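Local coordinates for protein sulfotransferase (Alicyclobacillus acidocaldarius subsp. acidocaldarius, PDB 3RNL) that probably transfers a sulfonate group to an acceptor, and binds magnesium ions, at residues Ala16-Gly20 with Arg122-Ala126. Residues are numbered along the deposited sequence; the frame is centred on the assembly and turned at random.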
ATOM      1  N   ALA A  16       2.259   0.987   0.173  1.00 14.15           N
ATOM      2  CA  ALA A  16       1.588   1.770  -0.848  1.00 12.66           C
ATOM      3  C   ALA A  16       1.377   0.917  -2.098  1.00 16.88           C
ATOM      4  O   ALA A  16       1.923  -0.182  -2.201  1.00 17.86           O
ATOM      5  CB  ALA A  16       2.443   3.004  -1.199  1.00 16.83           C
ATOM      6  N   ALA A  17       0.660   1.460  -3.079  1.00 15.07           N
ATOM      7  CA  ALA A  17       0.360   0.717  -4.304  1.00 16.24           C
ATOM      8  C   ALA A  17       1.619   0.610  -5.166  1.00 18.06           C
ATOM      9  O   ALA A  17       2.366   1.577  -5.276  1.00 17.09           O
ATOM     10  CB  ALA A  17      -0.761   1.416  -5.085  1.00 17.40           C
ATOM     11  N   LYS A  18       1.823  -0.554  -5.787  1.00 15.17           N
ATOM     12  CA  LYS A  18       2.998  -0.853  -6.627  1.00 16.07           C
ATOM     13  C   LYS A  18       4.318  -0.837  -5.842  1.00 19.41           C
ATOM     14  O   LYS A  18       5.391  -0.566  -6.398  1.00 19.36           O
ATOM     15  CB  LYS A  18       3.072   0.070  -7.866  1.00 17.22           C
ATOM     16  CG  LYS A  18       1.775   0.152  -8.675  1.00 22.19           C
ATOM     17  CD  LYS A  18       1.212  -1.232  -8.991  1.00 24.34           C
ATOM     18  CE  LYS A  18       2.149  -2.063  -9.855  1.00 30.10           C
ATOM     19  NZ  LYS A  18       1.565  -3.434 -10.115  1.00 29.74           N
ATOM     20  N   CYS A  19       4.203  -1.066  -4.537  1.00 20.59           N
ATOM     21  CA  CYS A  19       5.345  -1.229  -3.625  1.00 18.84           C
ATOM     22  C   CYS A  19       5.742  -2.655  -3.217  1.00 23.16           C
ATOM     23  O   CYS A  19       6.527  -2.828  -2.288  1.00 26.62           O
ATOM     24  CB  CYS A  19       5.240  -0.285  -2.429  1.00 15.82           C
ATOM     25  SG  CYS A  19       5.281   1.446  -3.022  1.00 20.19           S
ATOM     26  N   GLY A  20       5.106  -3.662  -3.801  1.00 22.95           N
ATOM     27  CA  GLY A  20       5.498  -5.038  -3.541  1.00 25.46           C
ATOM     28  C   GLY A  20       4.756  -5.709  -2.399  1.00 25.56           C
ATOM     29  O   GLY A  20       5.156  -6.786  -1.939  1.00 22.03           O
ATOM     30  N   ARG A 122       7.942   3.912  -8.342  1.00 11.23           N
ATOM     31  CA  ARG A 122       6.554   3.517  -8.071  1.00 13.53           C
ATOM     32  C   ARG A 122       5.628   4.067  -9.155  1.00 14.94           C
ATOM     33  O   ARG A 122       4.724   3.370  -9.641  1.00 12.82           O
ATOM     34  CB  ARG A 122       6.088   4.049  -6.707  1.00 13.35           C
ATOM     35  CG  ARG A 122       4.756   3.432  -6.227  1.00 11.89           C
ATOM     36  CD  ARG A 122       3.932   4.418  -5.403  1.00 12.05           C
ATOM     37  NE  ARG A 122       3.381   5.449  -6.285  1.00 12.65           N
ATOM     38  CZ  ARG A 122       2.314   5.268  -7.060  1.00 14.36           C
ATOM     39  NH1 ARG A 122       1.669   4.095  -7.051  1.00 13.81           N
ATOM     40  NH2 ARG A 122       1.894   6.252  -7.853  1.00 11.44           N
ATOM     41  N   ALA A 123       5.839   5.328  -9.527  1.00 12.41           N
ATOM     42  CA  ALA A 123       5.011   5.942 -10.567  1.00 13.68           C
ATOM     43  C   ALA A 123       5.142   5.158 -11.867  1.00 16.25           C
ATOM     44  O   ALA A 123       4.153   4.871 -12.544  1.00 14.01           O
ATOM     45  CB  ALA A 123       5.415   7.411 -10.781  1.00 12.34           C
ATOM     46  N   PHE A 124       6.371   4.810 -12.228  1.00 13.78           N
ATOM     47  CA  PHE A 124       6.577   4.104 -13.489  1.00 17.11           C
ATOM     48  C   PHE A 124       5.955   2.709 -13.431  1.00 16.85           C
ATOM     49  O   PHE A 124       5.434   2.213 -14.438  1.00 14.89           O
ATOM     50  CB  PHE A 124       8.066   4.019 -13.828  1.00 13.61           C
ATOM     51  CG  PHE A 124       8.334   3.671 -15.265  1.00 16.53           C
ATOM     52  CD1 PHE A 124       7.873   4.496 -16.283  1.00 15.49           C
ATOM     53  CD2 PHE A 124       9.063   2.548 -15.593  1.00 22.25           C
ATOM     54  CE1 PHE A 124       8.125   4.184 -17.612  1.00 18.23           C
ATOM     55  CE2 PHE A 124       9.327   2.234 -16.918  1.00 26.52           C
ATOM     56  CZ  PHE A 124       8.851   3.046 -17.924  1.00 22.61           C
ATOM     57  N   SER A 125       6.015   2.079 -12.260  0.67 13.32           N
ATOM     58  CA  SER A 125       5.392   0.773 -12.080  0.67 14.28           C
ATOM     59  C   SER A 125       3.873   0.831 -12.278  0.67 15.67           C
ATOM     60  O   SER A 125       3.279  -0.069 -12.883  0.67 16.79           O
ATOM     61  CB  SER A 125       5.715   0.208 -10.693  0.67 17.27           C
ATOM     62  OG  SER A 125       5.150  -1.075 -10.549  0.67 17.25           O
ATOM     63  N   ALA A 126       3.241   1.878 -11.756  1.00 11.39           N
ATOM     64  CA  ALA A 126       1.801   2.057 -11.941  1.00 12.11           C
ATOM     65  C   ALA A 126       1.487   2.241 -13.425  1.00 15.07           C
ATOM     66  O   ALA A 126       0.536   1.657 -13.945  1.00 13.29           O
ATOM     67  CB  ALA A 126       1.295   3.243 -11.145  1.00 12.50           C
TER
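The P-loop-like turn that follows strand 11-13 of the parallel sheet meets helix 119-132 here, with A17, K18 and C19 set against R122, S125 and A126. The closest pair of CA atoms, those of K18 and R122, is 5.8 Å apart. One hydrogen bond crosses the contact, from R122 NH1 to A17 O at 3.2 Å. Its N-H...O angle of 170° makes it nearly straight, and the oxygen lies in the guanidinium plane, at the edge of the group. Seen from the carbonyl, the donor stands well above the peptide plane, 54° out of it, and not on a lone pair. R122 curls to do this: CG is anti to the backbone N (chi1 -168°) and the chain bends at chi2 and chi3, which also places CG and CD beside A17 O, each 3.2 Å from it. The thiol of C19 packs on this aliphatic part, SG to R122 CG being 3.8 Å. At the other end of the guanidinium, NH2 is hydrogen-bonded to Y161 O, so two carbonyls fix its rotation. With alanine in place of R122, A17 O is likely to lose this donor, a gap to open beside C19 and the bond to Y161 to go.

K18 lies against the helix at S125 and A126, its CG 3.8 Å from A126 CA. The bends at chi2 and chi3 turn the ammonium toward H129, whose ND1 shares a hydrogen bond with K18 NZ, while K18 O is bound by R117. CE approaches S125 OG, though this approach is doubtful because the serine has two conformers. A type II beta turn from A16 to C19, leading to G20 as N-cap of helix 21-29, is consistent with the 5'-phosphosulfate-binding loop of sulfotransferases, a variant of the P-loop.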